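Local coordinates for glycoside hydrolase family 43 (Halothermothrix orenii, PDB 4QQS), which shows alpha-L-arabinofuranosidase activity and, as a glycoside hydrolase of family 43, probably helps to break down xylan and related plant polysaccharides, at residues A[27-32]-A[40-45]; A[17-22]-A[73-78]; A[176-181]-A[234-239]; A[182-187]-A[208-213]. All coordinates share one frame; numbering follows the deposited sequence.

Contact 1. Residues A[27-32]-A[40-45]; sequences YYLYAT and KVWESP
Residues 27-32 and 40-45 pair as the two arms of an antiparallel beta hairpin, their short axes approaching to 4.6 Å with N-to-C directions 154° apart. Y27 with S44 and L29 with W42 are hydrogen-bonded pairs, whereas Y28 with E43 and Y30 with V41 are non-hydrogen-bonded ones. The straightest link runs from L29 N to W42 O, 2.8 Å long with an angle of 172° at the hydrogen. In the non-hydrogen-bonded pairs CA-H groups take over, as where V41 CA lies 3.1 Å from L29 O.

L29 and W42 leave one face side by side, pointing the same way, and L29 CD2 meets W42 CE3 at 3.7 Å. A31, small enough to sit beside the far end of the indole, sets its CB 4.0 Å from W42 CZ3. Y28, Y30, V41 and E43 occupy the other face. V41 has CG2 anti to its backbone N, which puts this methyl over a face of the Y30 ring in a CH-pi contact, 4.0 Å from the ring centroid. Branching at CB lets V41 set a methyl on the ring close to the backbone. Y28 and E43 also run alongside each other, and one water bridges Y28 OH to E43 OE1. The E43 chain is extended beyond CG, and its carboxylate also forms salt bridges, OE1 with K53 and OE2 with R26.

The hairpin forms the middle of a four-stranded propeller blade: strand 16-23 flanks 26-32, strand 51-58 flanks 38-44, and Y30 reaches the next blade at P74 and V76, its hydroxyl bonded to P106 O.

Contact 2. Residues A[17-22]-A[73-78]; sequences DPYVLK and APEVIF. With NA (sodium ion), chain D.
Y19 and E75 cross at about a right angle, the glutamate's aliphatic part lying over one face of the phenol. With CG anti to its backbone N (chi1 -179°), Y19 reaches across to segment 73-78. E75 CB stands 3.5 Å above the ring plane, offset toward the rim, as a CH-pi contact. The carboxylate is turned 28° from the ring, and its OE1 comes within 3.2 Å of Y19 CE2. Tyrosine suits this place because its flat ring covers the glutamate while its hydroxyl reaches the backbone beyond: Y19 OH donates to V76 O over 2.8 Å, approaching from above the carbonyl plane.

The E75 chain is extended beyond CG, and its two oxygens have different partners. OE2 binds the sodium ion at 2.1 Å, with four waters and H256 completing six ligands, whereas OE1 accepts a hydrogen bond from H128, which probably helps to fix the carboxylate's rotation.

Strands 16-23 and 72-79 are the first strands of successive blades in the five-bladed beta-propeller. Segments 17-22 and 73-78 run nearly parallel, at 7°, their axes approaching to 6.8 Å, so side chains and water fill the seam between them. L21 crosses V76 at about a right angle, and its CD2 lies 4.1 Å from V76 CG1.

Toward the active centre, one water donates to both D17 O and P74 O. D17, predicted to be the proton acceptor, sets its CB 4.0 Å from that of A73, whose small methyl admits the acid close by. T32 bonds D17 OD1 and H273 weakly bonds OD2.

Contact 3. Residues A[176-181]-A[234-239]; sequences LAIQPS and WIKYSG
Hydrogen bonds gather at the tip of K236. Its chain is extended beyond CG, which carries the ammonium across to the turn that follows strand 175-178. There NZ donates to Q179 O over 2.8 Å, approaching from 59° above the carbonyl plane, and to S181 OG over 3.1 Å. The serine OG occupies the crowded position between its backbone N and carbonyl carbon (chi1 64°), and a short side chain suits an oxygen that must meet the ammonium close to the backbone. E185 adds a salt bridge to the same nitrogen and N194 OD1 a further hydrogen bond.

Apolar contacts line the approach. The methylenes of K236 pass obliquely along I178, where K236 CE comes 3.8 Å from I178 CB. The CG2 methyl of the isoleucine rests 3.8 Å from W234 CB, so the beta-branched residue fills the angle between lysine and tryptophan. A177 places its CB 3.7 Å from W234 CD1, and its small size lets the indole come close. W234 NE1 is bonded to P230 O.

A177 and I178 form a classic beta bulge, both facing I158 on strand 153-162. Here, where the two backbones come nearest, one water links them, donating to A177 O and accepting from W234 N.

The segments thus join the outermost strands of two successive blades in the five-bladed propeller. A lysine held by one carboxylate and three neutral oxygens probably keeps its charge, while its aliphatic arm packs against I178.

Contact 4. Residues A[182-187]-A[208-213]; sequences QDWEGI and MMYSAN
E185 OE1 is gripped three times: by Q182 N, by S181 N and by the ammonium of K236. The bond from Q182 N is 2.8 Å long and nearly straight, 174° at the hydrogen, and uses the anti lone pair of OE1. This carboxylate sits in the loop with a short 3-10 turn at 183-184 that leads into a blade of the five-bladed beta-propeller, and segment 208-213 lies on the second strand of that blade.

The other oxygen, OE2, faces the blade. Y210 OH donates to it over 2.8 Å from above the carboxylate plane, 46° out of it, the two side chains crossing at about a right angle, and N194 ND2 is its second partner. Glutamate suits the place because its two oxygens can tie loop backbone and blade side chains together; so many donors would probably keep it ionised.

W184 meets Y210 tip to tip, W184 CZ2 lying 3.9 Å from Y210 CE2. The indole also meets A212, whose CB packs 3.7 Å from W184 CH2; a methyl fits where glutamate and tryptophan converge. E185 CG lies over one face of the indole, offset toward its rim, and NE1 donates in the ring plane to Q182 OE1, which fixes the ring's rotation.

N213 has its CG beside the backbone N, which sends the amide back to the loop. G186 takes positive phi and has no side chain to crowd N213 OD1. N213 ND2 donates to W184 O at 3.0 Å and 169°, lying in the carbonyl plane, with W184 O in turn within the amide plane.

Overall arrangement
The four contacts form two groups in the five-bladed propeller. Contacts 1 and 2 come first, centres 8 Å apart; strands 16-23 and 26-32 are neighbours in one sheet, and T32 bonds D17 and A73 N. Contacts 3 and 4 follow, also 8 Å apart, both segments of contact 4 falling between those of contact 3, and an E185-K236 salt bridge joins them. The centres of contacts 1 and 3 are about 30 Å apart, on opposite sides of the chain's centre. Contact 2 holds the sodium ligand E75 and the predicted proton acceptor, whereas the Y210 side chain of contact 4 lies about 7 Å from that of E195, the predicted proton donor, so the groups approach the active centre from different blades.

Contact 1. Residues A[27-32]-A[40-45]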
# COMPACT_ATOMS: atom_id res chain seq x y z
N TYR A 27 -1.88 16.42 3.94
CA TYR A 27 -1.77 15.08 3.41
C TYR A 27 -0.51 14.95 2.60
O TYR A 27 -0.18 15.82 1.80
CB TYR A 27 -2.97 14.76 2.53
CG TYR A 27 -4.29 14.79 3.27
CD1 TYR A 27 -5.01 15.96 3.38
CD2 TYR A 27 -4.79 13.65 3.86
CE1 TYR A 27 -6.22 16.00 4.05
CE2 TYR A 27 -6.00 13.65 4.53
CZ TYR A 27 -6.71 14.84 4.63
OH TYR A 27 -7.93 14.90 5.28
N TYR A 28 0.16 13.81 2.79
CA TYR A 28 1.41 13.50 2.11
C TYR A 28 1.24 12.17 1.40
O TYR A 28 0.93 11.16 2.03
CB TYR A 28 2.57 13.43 3.10
CG TYR A 28 2.70 14.73 3.84
CD1 TYR A 28 3.43 15.78 3.30
CD2 TYR A 28 2.06 14.94 5.06
CE1 TYR A 28 3.54 16.99 3.95
CE2 TYR A 28 2.16 16.16 5.72
CZ TYR A 28 2.90 17.18 5.16
OH TYR A 28 3.00 18.39 5.83
N LEU A 29 1.39 12.21 0.08
CA LEU A 29 1.30 11.04 -0.77
C LEU A 29 2.69 10.62 -1.18
O LEU A 29 3.45 11.42 -1.71
CB LEU A 29 0.48 11.40 -2.01
CG LEU A 29 0.61 10.48 -3.24
CD1 LEU A 29 -0.12 9.23 -2.94
CD2 LEU A 29 0.06 11.12 -4.49
N TYR A 30 3.01 9.35 -0.95
CA TYR A 30 4.26 8.74 -1.36
C TYR A 30 3.89 7.60 -2.29
O TYR A 30 2.91 6.91 -2.05
CB TYR A 30 5.02 8.18 -0.14
CG TYR A 30 5.18 9.16 1.00
CD1 TYR A 30 4.18 9.32 1.94
CD2 TYR A 30 6.33 9.93 1.14
CE1 TYR A 30 4.31 10.20 2.99
CE2 TYR A 30 6.46 10.82 2.19
CZ TYR A 30 5.44 10.95 3.11
OH TYR A 30 5.52 11.82 4.17
N ALA A 31 4.66 7.38 -3.35
CA ALA A 31 4.30 6.36 -4.33
C ALA A 31 5.52 5.78 -5.00
O ALA A 31 6.58 6.42 -5.06
CB ALA A 31 3.35 6.94 -5.39
N THR A 32 5.37 4.57 -5.52
CA THR A 32 6.30 4.07 -6.54
C THR A 32 6.33 5.10 -7.66
O THR A 32 5.29 5.52 -8.16
CB THR A 32 5.83 2.71 -7.06
OG1 THR A 32 5.71 1.82 -5.95
CG2 THR A 32 6.79 2.15 -8.08
N LYS A 40 9.08 9.92 -4.71
CA LYS A 40 8.48 11.24 -4.69
C LYS A 40 7.41 11.34 -3.62
O LYS A 40 6.79 10.36 -3.21
CB LYS A 40 7.86 11.56 -6.05
CG LYS A 40 8.89 11.75 -7.15
CD LYS A 40 8.26 11.92 -8.52
CE LYS A 40 9.30 12.38 -9.53
NZ LYS A 40 8.80 12.34 -10.93
N VAL A 41 7.21 12.58 -3.18
CA VAL A 41 6.14 12.95 -2.26
C VAL A 41 5.36 14.13 -2.86
O VAL A 41 5.95 15.03 -3.46
CB VAL A 41 6.67 13.27 -0.84
CG1 VAL A 41 7.69 14.41 -0.86
CG2 VAL A 41 5.53 13.55 0.13
N TRP A 42 4.04 14.06 -2.72
CA TRP A 42 3.13 15.13 -3.10
C TRP A 42 2.37 15.56 -1.84
O TRP A 42 2.10 14.74 -0.95
CB TRP A 42 2.13 14.66 -4.15
CG TRP A 42 2.68 14.23 -5.48
CD1 TRP A 42 2.62 14.93 -6.64
CD2 TRP A 42 3.33 12.99 -5.80
NE1 TRP A 42 3.18 14.22 -7.67
CE2 TRP A 42 3.63 13.02 -7.18
CE3 TRP A 42 3.68 11.84 -5.07
CZ2 TRP A 42 4.26 11.97 -7.84
CZ3 TRP A 42 4.30 10.80 -5.74
CH2 TRP A 42 4.58 10.87 -7.11
N GLU A 43 1.98 16.82 -1.80
CA GLU A 43 1.26 17.36 -0.66
C GLU A 43 -0.10 17.91 -1.09
O GLU A 43 -0.24 18.46 -2.20
CB GLU A 43 2.08 18.46 0.00
CG GLU A 43 1.50 18.95 1.31
CD GLU A 43 2.27 20.10 1.92
OE1 GLU A 43 3.51 20.04 1.92
OE2 GLU A 43 1.63 21.05 2.41
N SER A 44 -1.10 17.80 -0.21
CA SER A 44 -2.43 18.34 -0.44
C SER A 44 -3.06 18.79 0.87
O SER A 44 -2.83 18.18 1.90
CB SER A 44 -3.32 17.25 -1.05
OG SER A 44 -4.66 17.68 -1.19
N PRO A 45 -3.92 19.82 0.82
CA PRO A 45 -4.69 20.18 2.01
C PRO A 45 -6.04 19.47 2.06
O PRO A 45 -6.73 19.54 3.08
CB PRO A 45 -4.91 21.68 1.82
CG PRO A 45 -5.03 21.83 0.35
CD PRO A 45 -4.04 20.83 -0.23
O HOH W 1 4.36 20.39 4.57

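Contact 2. Residues A[17-22]-A[73-78]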
# COMPACT_ATOMS: atom_id res chain seq x y z
N ASP A 17 0.99 2.48 -6.41
CA ASP A 17 1.07 2.15 -5.00
C ASP A 17 0.98 3.40 -4.12
O ASP A 17 1.88 3.71 -3.34
CB ASP A 17 2.35 1.34 -4.72
CG ASP A 17 2.58 0.24 -5.75
OD1 ASP A 17 3.74 0.07 -6.19
OD2 ASP A 17 1.61 -0.44 -6.12
N PRO A 18 -0.11 4.15 -4.24
CA PRO A 18 -0.20 5.43 -3.53
C PRO A 18 -0.49 5.29 -2.05
O PRO A 18 -1.52 4.76 -1.67
CB PRO A 18 -1.36 6.12 -4.24
CG PRO A 18 -2.25 5.01 -4.67
CD PRO A 18 -1.28 3.94 -5.11
N TYR A 19 0.40 5.83 -1.23
CA TYR A 19 0.24 5.78 0.22
C TYR A 19 0.06 7.20 0.73
O TYR A 19 0.94 8.02 0.52
CB TYR A 19 1.46 5.14 0.87
CG TYR A 19 1.30 5.06 2.36
CD1 TYR A 19 1.58 6.15 3.15
CD2 TYR A 19 0.82 3.92 2.98
CE1 TYR A 19 1.42 6.13 4.51
CE2 TYR A 19 0.67 3.88 4.37
CZ TYR A 19 0.97 5.01 5.11
OH TYR A 19 0.84 5.03 6.48
N VAL A 20 -1.04 7.48 1.42
CA VAL A 20 -1.28 8.80 1.98
C VAL A 20 -1.24 8.76 3.49
O VAL A 20 -1.91 7.95 4.11
CB VAL A 20 -2.60 9.41 1.51
CG1 VAL A 20 -2.91 10.71 2.25
CG2 VAL A 20 -2.56 9.62 0.01
N LEU A 21 -0.46 9.68 4.06
CA LEU A 21 -0.47 9.96 5.49
C LEU A 21 -1.01 11.36 5.73
O LEU A 21 -0.58 12.33 5.11
CB LEU A 21 0.93 9.86 6.07
CG LEU A 21 0.98 10.06 7.59
CD1 LEU A 21 0.15 9.00 8.35
CD2 LEU A 21 2.41 10.05 8.07
N LYS A 22 -1.97 11.46 6.63
CA LYS A 22 -2.44 12.75 7.13
C LYS A 22 -1.66 13.12 8.38
O LYS A 22 -1.56 12.32 9.30
CB LYS A 22 -3.93 12.69 7.45
CG LYS A 22 -4.52 14.05 7.78
CD LYS A 22 -5.98 14.00 8.13
CE LYS A 22 -6.51 15.38 8.40
NZ LYS A 22 -7.95 15.37 8.80
N ALA A 73 6.86 0.98 -3.54
CA ALA A 73 5.79 0.93 -2.53
C ALA A 73 6.20 1.43 -1.14
O ALA A 73 6.22 0.68 -0.17
CB ALA A 73 5.18 -0.47 -2.47
N PRO A 74 6.48 2.73 -1.06
CA PRO A 74 6.85 3.35 0.21
C PRO A 74 5.63 3.57 1.09
O PRO A 74 4.55 3.89 0.58
CB PRO A 74 7.41 4.70 -0.23
CG PRO A 74 6.60 5.05 -1.43
CD PRO A 74 6.39 3.72 -2.15
N GLU A 75 5.80 3.43 2.40
CA GLU A 75 4.74 3.78 3.34
C GLU A 75 5.36 4.51 4.50
O GLU A 75 6.47 4.18 4.91
CB GLU A 75 4.02 2.55 3.85
CG GLU A 75 3.32 1.75 2.80
CD GLU A 75 2.20 0.88 3.41
OE1 GLU A 75 1.94 0.98 4.62
OE2 GLU A 75 1.58 0.10 2.69
N VAL A 76 4.65 5.50 5.02
CA VAL A 76 5.16 6.37 6.06
C VAL A 76 4.18 6.47 7.23
O VAL A 76 3.01 6.79 7.04
CB VAL A 76 5.43 7.77 5.49
CG1 VAL A 76 5.95 8.71 6.57
CG2 VAL A 76 6.43 7.69 4.34
N ILE A 77 4.68 6.20 8.44
CA ILE A 77 3.91 6.37 9.67
C ILE A 77 4.55 7.44 10.55
O ILE A 77 5.73 7.73 10.43
CB ILE A 77 3.78 5.06 10.48
CG1 ILE A 77 5.13 4.55 10.98
CG2 ILE A 77 3.08 4.00 9.63
CD1 ILE A 77 5.04 3.36 11.92
N PHE A 78 3.73 8.04 11.41
CA PHE A 78 4.21 8.94 12.45
C PHE A 78 4.17 8.17 13.76
O PHE A 78 3.10 7.79 14.23
CB PHE A 78 3.33 10.18 12.51
CG PHE A 78 3.81 11.20 13.50
CD1 PHE A 78 4.94 11.93 13.25
CD2 PHE A 78 3.11 11.42 14.68
CE1 PHE A 78 5.38 12.87 14.16
CE2 PHE A 78 3.54 12.36 15.58
CZ PHE A 78 4.68 13.08 15.32
NA NA D . 1.26 -0.54 0.72
O HOH W 2 3.17 2.39 -1.29
O HOH W 3 3.48 -0.87 0.63
O HOH W 4 -1.23 -1.05 0.18
O HOH W 5 1.10 1.55 0.21
O HOH W 6 1.50 -2.79 1.43

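Contact 3. Residues A[176-181]-A[234-239]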
# COMPACT_ATOMS: atom_id res chain seq x y z
N LEU A 176 1.83 -16.71 8.29
CA LEU A 176 1.10 -16.52 7.05
C LEU A 176 -0.26 -15.90 7.37
O LEU A 176 -1.00 -16.42 8.20
CB LEU A 176 0.92 -17.86 6.33
CG LEU A 176 0.13 -17.79 5.03
CD1 LEU A 176 0.80 -16.91 3.98
CD2 LEU A 176 -0.09 -19.20 4.49
N ALA A 177 -0.56 -14.78 6.72
CA ALA A 177 -1.85 -14.12 6.89
C ALA A 177 -2.82 -14.59 5.82
O ALA A 177 -3.79 -15.27 6.13
CB ALA A 177 -1.69 -12.61 6.88
N ILE A 178 -2.52 -14.28 4.56
CA ILE A 178 -3.36 -14.68 3.44
C ILE A 178 -2.51 -14.99 2.22
O ILE A 178 -1.40 -14.48 2.06
CB ILE A 178 -4.42 -13.62 3.07
CG1 ILE A 178 -3.79 -12.28 2.71
CG2 ILE A 178 -5.44 -13.47 4.18
CD1 ILE A 178 -4.78 -11.26 2.13
N GLN A 179 -3.06 -15.84 1.36
CA GLN A 179 -2.47 -16.12 0.06
C GLN A 179 -3.62 -16.38 -0.90
O GLN A 179 -4.74 -16.68 -0.47
CB GLN A 179 -1.54 -17.33 0.11
CG GLN A 179 -2.26 -18.63 0.40
CD GLN A 179 -1.33 -19.80 0.52
OE1 GLN A 179 -0.24 -19.80 -0.05
NE2 GLN A 179 -1.74 -20.80 1.27
N PRO A 180 -3.38 -16.27 -2.22
CA PRO A 180 -4.45 -16.50 -3.18
C PRO A 180 -5.24 -17.77 -2.89
O PRO A 180 -4.66 -18.86 -2.74
CB PRO A 180 -3.71 -16.54 -4.51
CG PRO A 180 -2.61 -15.53 -4.30
CD PRO A 180 -2.16 -15.76 -2.87
N SER A 181 -6.56 -17.63 -2.82
CA SER A 181 -7.42 -18.70 -2.35
C SER A 181 -8.84 -18.62 -2.90
O SER A 181 -9.48 -19.65 -3.08
CB SER A 181 -7.43 -18.75 -0.82
OG SER A 181 -7.99 -17.58 -0.28
N TRP A 234 -6.93 -14.73 9.52
CA TRP A 234 -7.50 -13.77 8.60
C TRP A 234 -8.45 -14.48 7.65
O TRP A 234 -8.04 -15.37 6.92
CB TRP A 234 -6.37 -13.10 7.81
CG TRP A 234 -5.61 -12.10 8.64
CD1 TRP A 234 -4.43 -12.28 9.33
CD2 TRP A 234 -6.01 -10.75 8.88
NE1 TRP A 234 -4.09 -11.11 9.97
CE2 TRP A 234 -5.05 -10.16 9.71
CE3 TRP A 234 -7.11 -10.00 8.48
CZ2 TRP A 234 -5.15 -8.83 10.13
CZ3 TRP A 234 -7.22 -8.69 8.91
CH2 TRP A 234 -6.24 -8.12 9.70
N ILE A 235 -9.73 -14.07 7.67
CA ILE A 235 -10.79 -14.71 6.90
C ILE A 235 -11.29 -13.74 5.84
O ILE A 235 -11.76 -12.64 6.16
CB ILE A 235 -11.95 -15.16 7.80
CG1 ILE A 235 -11.47 -16.10 8.93
CG2 ILE A 235 -13.03 -15.82 6.95
CD1 ILE A 235 -10.78 -17.37 8.47
N LYS A 236 -11.16 -14.12 4.58
CA LYS A 236 -11.52 -13.23 3.48
C LYS A 236 -13.02 -13.00 3.40
O LYS A 236 -13.84 -13.88 3.66
CB LYS A 236 -11.00 -13.77 2.16
CG LYS A 236 -9.51 -13.58 2.04
CD LYS A 236 -8.89 -14.29 0.85
CE LYS A 236 -7.40 -14.00 0.79
NZ LYS A 236 -6.74 -14.70 -0.31
N TYR A 237 -13.38 -11.79 3.01
CA TYR A 237 -14.77 -11.43 2.74
C TYR A 237 -15.30 -12.23 1.55
O TYR A 237 -14.71 -12.23 0.46
CB TYR A 237 -14.86 -9.92 2.47
CG TYR A 237 -16.23 -9.45 2.04
CD1 TYR A 237 -17.36 -9.81 2.75
CD2 TYR A 237 -16.38 -8.65 0.92
CE1 TYR A 237 -18.62 -9.40 2.35
CE2 TYR A 237 -17.64 -8.21 0.52
CZ TYR A 237 -18.75 -8.59 1.24
OH TYR A 237 -20.01 -8.18 0.85
N SER A 238 -16.44 -12.87 1.73
CA SER A 238 -17.00 -13.71 0.68
C SER A 238 -17.38 -12.93 -0.57
O SER A 238 -17.40 -13.49 -1.67
CB SER A 238 -18.23 -14.43 1.21
OG SER A 238 -19.27 -13.50 1.46
N GLY A 239 -17.68 -11.64 -0.41
CA GLY A 239 -18.10 -10.79 -1.51
C GLY A 239 -16.98 -10.05 -2.21
O GLY A 239 -17.25 -9.14 -2.99
O HOH W 7 -4.64 -16.25 8.63

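Contact 4. Residues A[182-187]-A[208-213]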
# COMPACT_ATOMS: atom_id res chain seq x y z
N GLN A 182 -9.35 -17.42 -3.17
CA GLN A 182 -10.71 -17.24 -3.66
C GLN A 182 -10.72 -17.22 -5.18
O GLN A 182 -9.74 -16.82 -5.81
CB GLN A 182 -11.29 -15.92 -3.14
CG GLN A 182 -11.46 -15.85 -1.64
CD GLN A 182 -12.06 -14.54 -1.19
OE1 GLN A 182 -11.48 -13.48 -1.39
NE2 GLN A 182 -13.24 -14.60 -0.62
N ASP A 183 -11.84 -17.60 -5.77
CA ASP A 183 -11.94 -17.69 -7.22
C ASP A 183 -11.57 -16.39 -7.92
O ASP A 183 -10.94 -16.44 -8.97
CB ASP A 183 -13.34 -18.14 -7.66
CG ASP A 183 -13.60 -19.55 -7.31
OD1 ASP A 183 -13.15 -20.41 -8.09
OD2 ASP A 183 -14.23 -19.79 -6.26
N TRP A 184 -11.96 -15.24 -7.37
CA TRP A 184 -11.69 -13.96 -8.04
C TRP A 184 -10.20 -13.63 -8.12
O TRP A 184 -9.83 -12.72 -8.85
CB TRP A 184 -12.45 -12.79 -7.37
CG TRP A 184 -11.84 -12.35 -6.09
CD1 TRP A 184 -12.02 -12.93 -4.86
CD2 TRP A 184 -10.92 -11.26 -5.87
NE1 TRP A 184 -11.28 -12.29 -3.91
CE2 TRP A 184 -10.60 -11.26 -4.50
CE3 TRP A 184 -10.33 -10.30 -6.70
CZ2 TRP A 184 -9.75 -10.32 -3.93
CZ3 TRP A 184 -9.47 -9.39 -6.12
CH2 TRP A 184 -9.19 -9.40 -4.76
N GLU A 185 -9.37 -14.37 -7.38
CA GLU A 185 -7.94 -14.07 -7.24
C GLU A 185 -7.06 -14.85 -8.22
O GLU A 185 -5.85 -14.94 -8.00
CB GLU A 185 -7.47 -14.38 -5.82
CG GLU A 185 -8.25 -13.62 -4.79
CD GLU A 185 -7.85 -13.94 -3.37
OE1 GLU A 185 -7.86 -15.11 -2.92
OE2 GLU A 185 -7.49 -13.01 -2.66
N GLY A 186 -7.63 -15.41 -9.27
CA GLY A 186 -6.82 -16.02 -10.31
C GLY A 186 -6.12 -17.28 -9.88
O GLY A 186 -4.95 -17.52 -10.22
N ILE A 187 -6.84 -18.12 -9.17
CA ILE A 187 -6.26 -19.30 -8.55
C ILE A 187 -6.01 -20.46 -9.52
O ILE A 187 -5.50 -21.49 -9.09
CB ILE A 187 -7.09 -19.76 -7.34
CG1 ILE A 187 -8.56 -19.97 -7.74
CG2 ILE A 187 -6.93 -18.76 -6.21
CD1 ILE A 187 -9.41 -20.67 -6.70
N MET A 208 -7.96 -6.14 6.73
CA MET A 208 -6.80 -6.04 5.86
C MET A 208 -7.30 -5.94 4.43
O MET A 208 -7.84 -6.90 3.89
CB MET A 208 -5.92 -7.29 5.96
CG MET A 208 -4.67 -7.19 5.07
SD MET A 208 -3.85 -8.74 4.77
CE MET A 208 -3.42 -9.13 6.46
N MET A 209 -7.13 -4.77 3.84
CA MET A 209 -7.34 -4.60 2.42
C MET A 209 -6.09 -5.10 1.69
O MET A 209 -4.97 -5.00 2.21
CB MET A 209 -7.60 -3.12 2.13
CG MET A 209 -8.84 -2.63 2.82
SD MET A 209 -9.11 -0.87 2.74
CE MET A 209 -9.79 -0.80 1.07
N TYR A 210 -6.27 -5.64 0.49
CA TYR A 210 -5.15 -6.18 -0.27
C TYR A 210 -5.57 -6.24 -1.73
O TYR A 210 -6.76 -6.14 -2.05
CB TYR A 210 -4.73 -7.58 0.25
CG TYR A 210 -5.79 -8.62 -0.01
CD1 TYR A 210 -6.85 -8.82 0.86
CD2 TYR A 210 -5.75 -9.39 -1.17
CE1 TYR A 210 -7.83 -9.74 0.58
CE2 TYR A 210 -6.74 -10.31 -1.45
CZ TYR A 210 -7.78 -10.49 -0.57
OH TYR A 210 -8.78 -11.42 -0.80
N SER A 211 -4.59 -6.45 -2.60
CA SER A 211 -4.83 -6.55 -4.03
C SER A 211 -4.48 -7.94 -4.56
O SER A 211 -3.58 -8.62 -4.03
CB SER A 211 -4.00 -5.51 -4.76
OG SER A 211 -4.37 -4.20 -4.36
N ALA A 212 -5.18 -8.35 -5.60
CA ALA A 212 -4.92 -9.64 -6.24
C ALA A 212 -5.02 -9.49 -7.75
O ALA A 212 -5.50 -8.48 -8.26
CB ALA A 212 -5.91 -10.71 -5.74
N ASN A 213 -4.60 -10.56 -8.44
CA ASN A 213 -4.40 -10.59 -9.89
C ASN A 213 -3.18 -9.76 -10.27
O ASN A 213 -2.49 -9.24 -9.40
CB ASN A 213 -5.68 -10.23 -10.65
CG ASN A 213 -6.81 -11.17 -10.28
OD1 ASN A 213 -6.71 -12.37 -10.53
ND2 ASN A 213 -7.83 -10.66 -9.64
O HOH W 8 -3.63 -13.47 -8.52